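Local structure of transmembrane oligosaccharyl transferase (Archaeoglobus fulgidus, 3WAJ) at residues E744-T752 / P762-Y770; F587-A596 / L673-L682. The protein belongs to the STT3/AglB family of oligosaccharyl transferases, joining a helical membrane domain that holds a zinc ion to a large globular C-terminal part. All coordinates share one frame; numbering follows the deposited sequence.

Contact 1 of 2, residues E744-T752 / P762-Y770; sequences EVLYKYAYT and PVKIAPSGY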
loop_
_atom_site.group_PDB
_atom_site.type_symbol
_atom_site.label_atom_id
_atom_site.label_comp_id
_atom_site.label_asym_id
_atom_site.label_seq_id
_atom_site.Cartn_x
_atom_site.Cartn_y
_atom_site.Cartn_z
ATOM N N GLU A 744 17.679 -9.899 -14.759
ATOM C CA GLU A 744 18.887 -10.007 -13.938
ATOM C C GLU A 744 20.019 -10.688 -14.737
ATOM O O GLU A 744 21.175 -10.243 -14.709
ATOM C CB GLU A 744 18.584 -10.789 -12.656
ATOM C CG GLU A 744 19.823 -11.347 -11.964
ATOM C CD GLU A 744 19.484 -12.132 -10.696
ATOM O OE1 GLU A 744 20.082 -13.210 -10.467
ATOM O OE2 GLU A 744 18.619 -11.659 -9.919
ATOM N N VAL A 745 19.670 -11.762 -15.452
ATOM C CA VAL A 745 20.628 -12.440 -16.327
ATOM C C VAL A 745 21.202 -11.443 -17.324
ATOM O O VAL A 745 22.411 -11.366 -17.502
ATOM C CB VAL A 745 20.008 -13.664 -17.063
ATOM C CG1 VAL A 745 20.934 -14.150 -18.141
ATOM C CG2 VAL A 745 19.738 -14.805 -16.073
ATOM N N LEU A 746 20.338 -10.652 -17.950
ATOM C CA LEU A 746 20.817 -9.656 -18.899
ATOM C C LEU A 746 21.669 -8.547 -18.240
ATOM O O LEU A 746 22.676 -8.107 -18.805
ATOM C CB LEU A 746 19.650 -9.084 -19.706
ATOM C CG LEU A 746 18.943 -10.115 -20.597
ATOM C CD1 LEU A 746 17.792 -9.480 -21.395
ATOM C CD2 LEU A 746 19.947 -10.782 -21.528
ATOM N N TYR A 747 21.269 -8.101 -17.054
ATOM C CA TYR A 747 22.046 -7.121 -16.300
ATOM C C TYR A 747 23.465 -7.628 -16.101
ATOM O O TYR A 747 24.431 -6.881 -16.282
ATOM C CB TYR A 747 21.438 -6.924 -14.913
ATOM C CG TYR A 747 20.276 -5.983 -14.843
ATOM C CD1 TYR A 747 19.590 -5.602 -15.981
ATOM C CD2 TYR A 747 19.879 -5.451 -13.629
ATOM C CE1 TYR A 747 18.523 -4.715 -15.907
ATOM C CE2 TYR A 747 18.818 -4.558 -13.542
ATOM C CZ TYR A 747 18.143 -4.197 -14.683
ATOM O OH TYR A 747 17.073 -3.325 -14.594
ATOM N N LYS A 748 23.577 -8.899 -15.704
ATOM C CA LYS A 748 24.872 -9.531 -15.457
ATOM C C LYS A 748 25.672 -9.651 -16.734
ATOM O O LYS A 748 26.883 -9.402 -16.751
ATOM C CB LYS A 748 24.689 -10.925 -14.842
ATOM C CG LYS A 748 24.125 -10.887 -13.457
ATOM C CD LYS A 748 23.942 -12.281 -12.865
ATOM C CE LYS A 748 23.562 -12.143 -11.392
ATOM N NZ LYS A 748 22.990 -13.373 -10.803
ATOM N N TYR A 749 24.993 -10.056 -17.801
ATOM C CA TYR A 749 25.614 -10.126 -19.131
ATOM C C TYR A 749 26.172 -8.762 -19.544
ATOM O O TYR A 749 27.346 -8.659 -19.894
ATOM C CB TYR A 749 24.602 -10.631 -20.161
ATOM C CG TYR A 749 25.095 -10.584 -21.594
ATOM C CD1 TYR A 749 26.151 -11.394 -22.026
ATOM C CD2 TYR A 749 24.472 -9.759 -22.530
ATOM C CE1 TYR A 749 26.590 -11.352 -23.343
ATOM C CE2 TYR A 749 24.893 -9.707 -23.846
ATOM C CZ TYR A 749 25.953 -10.503 -24.255
ATOM O OH TYR A 749 26.348 -10.445 -25.574
ATOM N N ALA A 750 25.333 -7.724 -19.470
ATOM C CA ALA A 750 25.746 -6.347 -19.749
ATOM C C ALA A 750 27.001 -5.943 -18.979
ATOM O O ALA A 750 27.934 -5.365 -19.548
ATOM C CB ALA A 750 24.626 -5.392 -19.432
ATOM N N TYR A 751 27.021 -6.249 -17.685
ATOM C CA TYR A 751 28.185 -5.925 -16.866
ATOM C C TYR A 751 29.476 -6.543 -17.412
ATOM O O TYR A 751 30.477 -5.842 -17.595
ATOM C CB TYR A 751 27.963 -6.320 -15.397
ATOM C CG TYR A 751 29.214 -6.200 -14.557
ATOM C CD1 TYR A 751 29.726 -4.956 -14.185
ATOM C CD2 TYR A 751 29.897 -7.330 -14.147
ATOM C CE1 TYR A 751 30.885 -4.856 -13.419
ATOM C CE2 TYR A 751 31.045 -7.234 -13.382
ATOM C CZ TYR A 751 31.532 -6.003 -13.022
ATOM O OH TYR A 751 32.670 -5.954 -12.263
ATOM N N THR A 752 29.446 -7.849 -17.676
ATOM C CA THR A 752 30.635 -8.558 -18.168
ATOM C C THR A 752 31.127 -8.024 -19.510
ATOM O O THR A 752 32.305 -8.121 -19.824
ATOM C CB THR A 752 30.408 -10.091 -18.299
ATOM O OG1 THR A 752 29.479 -10.351 -19.355
ATOM C CG2 THR A 752 29.873 -10.679 -17.016
ATOM N N PRO A 762 34.102 -10.311 -10.544
ATOM C CA PRO A 762 33.435 -11.133 -11.569
ATOM C C PRO A 762 32.074 -11.573 -11.089
ATOM O O PRO A 762 31.855 -11.584 -9.874
ATOM C CB PRO A 762 34.350 -12.355 -11.696
ATOM C CG PRO A 762 34.980 -12.480 -10.331
ATOM C CD PRO A 762 35.148 -11.060 -9.818
ATOM N N VAL A 763 31.188 -11.933 -12.020
ATOM C CA VAL A 763 29.860 -12.423 -11.685
ATOM C C VAL A 763 29.446 -13.503 -12.692
ATOM O O VAL A 763 29.656 -13.352 -13.898
ATOM C CB VAL A 763 28.826 -11.267 -11.675
ATOM C CG1 VAL A 763 28.722 -10.629 -13.055
ATOM C CG2 VAL A 763 27.454 -11.753 -11.199
ATOM N N LYS A 764 28.872 -14.602 -12.213
ATOM C CA LYS A 764 28.425 -15.627 -13.147
ATOM C C LYS A 764 27.106 -15.229 -13.791
ATOM O O LYS A 764 26.241 -14.621 -13.143
ATOM C CB LYS A 764 28.337 -17.011 -12.491
ATOM C CG LYS A 764 29.695 -17.647 -12.307
ATOM C CD LYS A 764 29.612 -19.108 -11.885
ATOM C CE LYS A 764 28.914 -19.280 -10.542
ATOM N NZ LYS A 764 29.225 -20.608 -9.930
ATOM N N ILE A 765 26.969 -15.558 -15.075
ATOM C CA ILE A 765 25.731 -15.298 -15.800
ATOM C C ILE A 765 24.742 -16.418 -15.467
ATOM O O ILE A 765 24.809 -17.510 -16.027
ATOM C CB ILE A 765 25.993 -15.131 -17.309
ATOM C CG1 ILE A 765 26.910 -13.923 -17.506
ATOM C CG2 ILE A 765 24.675 -14.952 -18.075
ATOM C CD1 ILE A 765 27.212 -13.609 -18.929
ATOM N N ALA A 766 23.853 -16.135 -14.513
ATOM C CA ALA A 766 22.944 -17.123 -13.928
ATOM C C ALA A 766 21.882 -16.433 -13.089
ATOM O O ALA A 766 22.133 -15.356 -12.538
ATOM C CB ALA A 766 23.717 -18.105 -13.063
ATOM N N PRO A 767 20.697 -17.060 -12.966
ATOM C CA PRO A 767 19.691 -16.440 -12.107
ATOM C C PRO A 767 20.031 -16.736 -10.643
ATOM O O PRO A 767 21.062 -17.343 -10.382
ATOM C CB PRO A 767 18.392 -17.140 -12.526
ATOM C CG PRO A 767 18.821 -18.517 -12.943
ATOM C CD PRO A 767 20.212 -18.314 -13.584
ATOM N N SER A 768 19.186 -16.310 -9.709
ATOM C CA SER A 768 19.489 -16.419 -8.283
ATOM C C SER A 768 18.173 -16.298 -7.523
ATOM O O SER A 768 17.104 -16.105 -8.133
ATOM C CB SER A 768 20.437 -15.306 -7.861
ATOM O OG SER A 768 19.748 -14.053 -7.849
ATOM N N GLY A 769 18.240 -16.396 -6.200
ATOM C CA GLY A 769 17.028 -16.359 -5.398
ATOM C C GLY A 769 16.281 -15.039 -5.526
ATOM O O GLY A 769 16.892 -13.945 -5.539
ATOM N N TYR A 770 14.956 -15.145 -5.600
ATOM C CA TYR A 770 14.063 -13.981 -5.624
ATOM C C TYR A 770 14.322 -13.073 -4.416
ATOM O O TYR A 770 14.422 -11.849 -4.552
ATOM C CB TYR A 770 12.611 -14.459 -5.599
ATOM C CG TYR A 770 11.575 -13.432 -6.008
ATOM C CD1 TYR A 770 10.857 -13.583 -7.183
ATOM C CD2 TYR A 770 11.279 -12.331 -5.199
ATOM C CE1 TYR A 770 9.884 -12.665 -7.555
ATOM C CE2 TYR A 770 10.311 -11.405 -5.573
ATOM C CZ TYR A 770 9.626 -11.581 -6.754
ATOM O OH TYR A 770 8.674 -10.680 -7.146
HETATM O O HOH W 1 17.087 -12.658 -8.032
HETATM O O HOH W 2 25.418 -15.065 -10.642
#

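Contact 2 of 2, residues F587-A596 / L673-L682; sequences FFTAENESYA and LYYSTMEAKL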
loop_
_atom_site.group_PDB
_atom_site.type_symbol
_atom_site.label_atom_id
_atom_site.label_comp_id
_atom_site.label_asym_id
_atom_site.label_seq_id
_atom_site.Cartn_x
_atom_site.Cartn_y
_atom_site.Cartn_z
ATOM N N PHE A 587 20.524 3.879 1.620
ATOM C CA PHE A 587 21.309 2.674 1.808
ATOM C C PHE A 587 21.511 1.974 0.444
ATOM O O PHE A 587 22.642 1.779 0.004
ATOM C CB PHE A 587 20.681 1.760 2.863
ATOM C CG PHE A 587 21.440 0.480 3.079
ATOM C CD1 PHE A 587 22.554 0.451 3.900
ATOM C CD2 PHE A 587 21.055 -0.697 2.436
ATOM C CE1 PHE A 587 23.283 -0.731 4.088
ATOM C CE2 PHE A 587 21.772 -1.886 2.621
ATOM C CZ PHE A 587 22.885 -1.901 3.444
ATOM N N PHE A 588 20.421 1.647 -0.244
ATOM C CA PHE A 588 20.511 0.825 -1.468
ATOM C C PHE A 588 21.090 1.496 -2.706
ATOM O O PHE A 588 21.565 0.805 -3.615
ATOM C CB PHE A 588 19.168 0.158 -1.810
ATOM C CG PHE A 588 18.705 -0.821 -0.764
ATOM C CD1 PHE A 588 19.291 -2.079 -0.663
ATOM C CD2 PHE A 588 17.700 -0.476 0.137
ATOM C CE1 PHE A 588 18.876 -2.995 0.326
ATOM C CE2 PHE A 588 17.278 -1.374 1.135
ATOM C CZ PHE A 588 17.865 -2.633 1.231
ATOM N N THR A 589 21.060 2.826 -2.757
ATOM C CA THR A 589 21.668 3.509 -3.900
ATOM C C THR A 589 23.024 4.088 -3.546
ATOM O O THR A 589 23.589 4.881 -4.309
ATOM C CB THR A 589 20.817 4.661 -4.416
ATOM O OG1 THR A 589 20.821 5.691 -3.431
ATOM C CG2 THR A 589 19.374 4.208 -4.724
ATOM N N ALA A 590 23.517 3.728 -2.365
ATOM C CA ALA A 590 24.802 4.232 -1.900
ATOM C C ALA A 590 25.893 3.676 -2.808
ATOM O O ALA A 590 25.939 2.463 -3.096
ATOM C CB ALA A 590 25.048 3.838 -0.460
ATOM N N GLU A 591 26.776 4.561 -3.249
ATOM C CA GLU A 591 27.759 4.214 -4.260
ATOM C C GLU A 591 29.100 3.748 -3.717
ATOM O O GLU A 591 30.012 3.469 -4.490
ATOM C CB GLU A 591 27.926 5.366 -5.239
ATOM C CG GLU A 591 26.729 5.516 -6.161
ATOM C CD GLU A 591 26.577 6.919 -6.686
ATOM O OE1 GLU A 591 27.532 7.714 -6.536
ATOM O OE2 GLU A 591 25.498 7.228 -7.237
ATOM N N ASN A 592 29.213 3.644 -2.395
ATOM C CA ASN A 592 30.349 2.954 -1.766
ATOM C C ASN A 592 29.947 2.352 -0.420
ATOM O O ASN A 592 28.945 2.757 0.174
ATOM C CB ASN A 592 31.575 3.874 -1.628
ATOM C CG ASN A 592 31.246 5.170 -0.931
ATOM O OD1 ASN A 592 31.163 5.221 0.305
ATOM N ND2 ASN A 592 31.044 6.232 -1.715
ATOM N N GLU A 593 30.714 1.383 0.061
ATOM C CA GLU A 593 30.342 0.714 1.302
ATOM C C GLU A 593 30.406 1.647 2.528
ATOM O O GLU A 593 29.589 1.523 3.433
ATOM C CB GLU A 593 31.178 -0.556 1.521
ATOM C CG GLU A 593 30.607 -1.468 2.595
ATOM C CD GLU A 593 31.409 -2.740 2.797
ATOM O OE1 GLU A 593 32.500 -2.881 2.197
ATOM O OE2 GLU A 593 30.943 -3.605 3.566
ATOM N N SER A 594 31.364 2.577 2.544
ATOM C CA SER A 594 31.510 3.534 3.650
ATOM C C SER A 594 30.254 4.354 3.901
ATOM O O SER A 594 29.821 4.491 5.049
ATOM C CB SER A 594 32.676 4.490 3.400
ATOM O OG SER A 594 33.804 3.768 2.970
ATOM N N TYR A 595 29.687 4.918 2.835
ATOM C CA TYR A 595 28.451 5.683 2.955
ATOM C C TYR A 595 27.311 4.794 3.460
ATOM O O TYR A 595 26.563 5.192 4.347
ATOM C CB TYR A 595 28.071 6.331 1.625
ATOM C CG TYR A 595 26.907 7.302 1.751
ATOM C CD1 TYR A 595 27.127 8.651 1.991
ATOM C CD2 TYR A 595 25.589 6.865 1.636
ATOM C CE1 TYR A 595 26.066 9.540 2.104
ATOM C CE2 TYR A 595 24.526 7.742 1.746
ATOM C CZ TYR A 595 24.767 9.077 1.981
ATOM O OH TYR A 595 23.707 9.949 2.091
ATOM N N ALA A 596 27.189 3.592 2.892
ATOM C CA ALA A 596 26.186 2.628 3.349
ATOM C C ALA A 596 26.310 2.342 4.848
ATOM O O ALA A 596 25.303 2.268 5.573
ATOM C CB ALA A 596 26.278 1.324 2.542
ATOM N N LEU A 673 27.347 3.215 -13.231
ATOM C CA LEU A 673 27.032 3.665 -11.875
ATOM C C LEU A 673 26.241 2.634 -11.069
ATOM O O LEU A 673 26.588 2.321 -9.931
ATOM C CB LEU A 673 26.257 4.966 -11.924
ATOM C CG LEU A 673 26.868 6.051 -11.051
ATOM C CD1 LEU A 673 28.275 6.380 -11.541
ATOM C CD2 LEU A 673 25.981 7.267 -11.103
ATOM N N TYR A 674 25.179 2.113 -11.672
ATOM C CA TYR A 674 24.359 1.084 -11.048
ATOM C C TYR A 674 25.204 -0.020 -10.381
ATOM O O TYR A 674 24.999 -0.352 -9.203
ATOM C CB TYR A 674 23.387 0.514 -12.095
ATOM C CG TYR A 674 22.593 -0.695 -11.644
ATOM C CD1 TYR A 674 23.095 -1.989 -11.818
ATOM C CD2 TYR A 674 21.343 -0.547 -11.042
ATOM C CE1 TYR A 674 22.378 -3.101 -11.409
ATOM C CE2 TYR A 674 20.616 -1.657 -10.622
ATOM C CZ TYR A 674 21.139 -2.930 -10.819
ATOM O OH TYR A 674 20.434 -4.038 -10.414
ATOM N N TYR A 675 26.185 -0.547 -11.117
ATOM C CA TYR A 675 26.986 -1.655 -10.612
ATOM C C TYR A 675 27.821 -1.342 -9.371
ATOM O O TYR A 675 28.372 -2.246 -8.736
ATOM C CB TYR A 675 27.814 -2.270 -11.740
ATOM C CG TYR A 675 26.909 -2.825 -12.813
ATOM C CD1 TYR A 675 26.389 -4.109 -12.709
ATOM C CD2 TYR A 675 26.526 -2.045 -13.905
ATOM C CE1 TYR A 675 25.549 -4.611 -13.680
ATOM C CE2 TYR A 675 25.683 -2.539 -14.874
ATOM C CZ TYR A 675 25.199 -3.822 -14.759
ATOM O OH TYR A 675 24.356 -4.328 -15.734
ATOM N N SER A 676 27.873 -0.065 -9.009
ATOM C CA SER A 676 28.543 0.359 -7.781
ATOM C C SER A 676 27.593 0.535 -6.595
ATOM O O SER A 676 28.028 0.708 -5.465
ATOM C CB SER A 676 29.291 1.663 -8.012
ATOM O OG SER A 676 30.427 1.404 -8.786
ATOM N N THR A 677 26.297 0.506 -6.851
ATOM C CA THR A 677 25.344 0.707 -5.770
ATOM C C THR A 677 25.314 -0.514 -4.871
ATOM O O THR A 677 25.658 -1.627 -5.313
ATOM C CB THR A 677 23.940 0.989 -6.308
ATOM O OG1 THR A 677 23.431 -0.199 -6.931
ATOM C CG2 THR A 677 23.997 2.143 -7.305
ATOM N N MET A 678 24.901 -0.301 -3.621
ATOM C CA MET A 678 24.711 -1.400 -2.681
ATOM C C MET A 678 23.695 -2.409 -3.198
ATOM O O MET A 678 23.857 -3.614 -3.001
ATOM C CB MET A 678 24.260 -0.880 -1.317
ATOM C CG MET A 678 25.368 -0.307 -0.494
ATOM S SD MET A 678 26.565 -1.560 0.027
ATOM C CE MET A 678 25.485 -2.600 1.014
ATOM N N GLU A 679 22.642 -1.923 -3.846
ATOM C CA GLU A 679 21.631 -2.846 -4.337
ATOM C C GLU A 679 22.237 -3.795 -5.368
ATOM O O GLU A 679 21.921 -4.984 -5.369
ATOM C CB GLU A 679 20.391 -2.136 -4.892
ATOM C CG GLU A 679 19.381 -3.098 -5.538
ATOM C CD GLU A 679 18.894 -4.169 -4.564
ATOM O OE1 GLU A 679 18.510 -5.279 -5.002
ATOM O OE2 GLU A 679 18.878 -3.893 -3.349
ATOM N N ALA A 680 23.146 -3.301 -6.205
ATOM C CA ALA A 680 23.762 -4.194 -7.204
ATOM C C ALA A 680 24.799 -5.113 -6.579
ATOM O O ALA A 680 24.916 -6.275 -6.962
ATOM C CB ALA A 680 24.363 -3.420 -8.374
ATOM N N LYS A 681 25.571 -4.576 -5.638
ATOM C CA LYS A 681 26.601 -5.364 -4.960
ATOM C C LYS A 681 25.969 -6.486 -4.150
ATOM O O LYS A 681 26.505 -7.578 -4.061
ATOM C CB LYS A 681 27.434 -4.466 -4.041
ATOM C CG LYS A 681 28.388 -3.552 -4.775
ATOM C CD LYS A 681 29.062 -2.578 -3.832
ATOM C CE LYS A 681 30.095 -1.708 -4.545
ATOM N NZ LYS A 681 30.759 -0.815 -3.576
ATOM N N LEU A 682 24.816 -6.197 -3.563
ATOM C CA LEU A 682 24.101 -7.166 -2.752
ATOM C C LEU A 682 23.359 -8.192 -3.617
ATOM O O LEU A 682 23.612 -9.394 -3.545
ATOM C CB LEU A 682 23.124 -6.447 -1.806
ATOM C CG LEU A 682 23.795 -5.782 -0.598
ATOM C CD1 LEU A 682 22.831 -4.841 0.152
ATOM C CD2 LEU A 682 24.339 -6.854 0.348
HETATM O O HOH W 3 28.297 0.534 -2.858
#

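Contact 1 of 2, residues E744-T752 / P762-Y770
Lys748 reaches the backbone carbonyl of Ala766, and Glu744, one helical turn earlier, meets the Ser768 hydroxyl; together they make the tight, polar half of this contact. The lysine chain is extended beyond CG and brings NZ to Ala766 O at 2.8 Å, nearly in line with the carbonyl (C=O...N angle 165°). The same NZ forms a salt bridge with Glu744 OE1 at 2.9 Å, arriving 39° out of the carboxylate plane. This leaves the syn lone pair of that oxygen to accept from Ser768 OG, 2.8 Å away. One carboxylate oxygen is thus gripped by two donors from different directions, which should steady the rotation of the group and favour its charged form. The other oxygen, OE2, lies 2.6 Å from water 1, which also sits beside Gly769 O, while water 2 links Lys748 NZ to Lys764 O. After helix 740-755 the chain turns back, runs antiparallel to it as an irregular extended segment, and enters strand 771-776 of the mixed sheet. Beside the polar cluster Val745 CG1 meets Ile765 CG2 at 3.8 Å, the two branched chains crossing at about a right angle. Helix 717-732 closes in here, with Ala724 against Val745, and its Glu717 accepts a bond from Ile765 N. The looser, partly exposed side is that of Tyr749, Thr752 and Val763. Ile765 CG1 stands anti to the carbonyl carbon (chi1 -62°) and carries CD1 to the ring edge of Tyr749, 4.0 Å from its CD1. Thr752 CG2 approaches Val763 CG1 at 4.1 Å. The same methyl rests 3.7 Å from CD2 of Tyr751, whose buried ring also meets Phe685 and Tyr675 and whose hydroxyl is bonded to Ile761 O.

Contact 2 of 2, residues F587-A596 / L673-L682
Phe587 meets Met678 and Leu682 where helix 584-588 ends: its CZ lies 3.6 Å from Met678 CE, and its CE2 touches Leu682 CD1. Phe588 follows, with one ring face covered by Phe587 CD2. Its CD1 is 3.3 Å from Glu679 OE2, the carboxylate turned 56° against the ring; that carboxylate has hydrogen-bonding partners elsewhere. The backbone joins in, for Phe588 O accepts from Glu679 N at 2.9 Å. Thr589 leaves the helical conformation and ties its hydroxyl back to Ser585 O, and Ala590 O then accepts from Met678 N at 3.0 Å, in the carbonyl plane. It also draws a CA-H...O contact from Thr677 and a bond from water 3, which is held in turn by Ser676 O and Lys681 NZ. These bonds occupy first-turn amides at the start of helix 678-684, whose N-cap is Thr677, with OG1 accepting from Ala680 N. The motif is therefore a helix N-terminus satisfied in part by carbonyls from the C-terminal end of helix 584-588 and the turn that follows it, in the AglB core region. Val608 of strand 605-611 backs both phenylalanines and Leu682. Farther along, Glu591 OE2 lies 3.9 Å from Leu673 CD2. Asn592 caps the next helix, its OD1 accepting from Tyr595 N at 2.9 Å, while Glu593 sends both carboxylate oxygens to the amides of Ser691 and His692. On that helix Ala596 CB abuts Met678 CG at 3.6 Å; bends at chi2 (-67°) and chi3 (-62°) curl the chain so that its terminal methyl, CE, turns toward the Phe587 ring.

The centres of the two contacts lie about 17 Å apart, on the same side of the chain's centre, and contact 2 closes before contact 1 opens. Both feed one mixed sheet: helix 593-602 of contact 2 leads into strand 605-611, helix 678-684 precedes strand 693-698, and the loop of contact 1 runs into strand 771-776, which sits between those two strands. The contacts also touch directly. Tyr675 OH probably hydrogen-bonds to Tyr747 O, and the Tyr675 ring packs against Tyr751, so residues 673-682 and helix 740-755 are joined across their aromatic sides. The tyrosine contacts thus connect the two sites directly, within the globular C-terminal part.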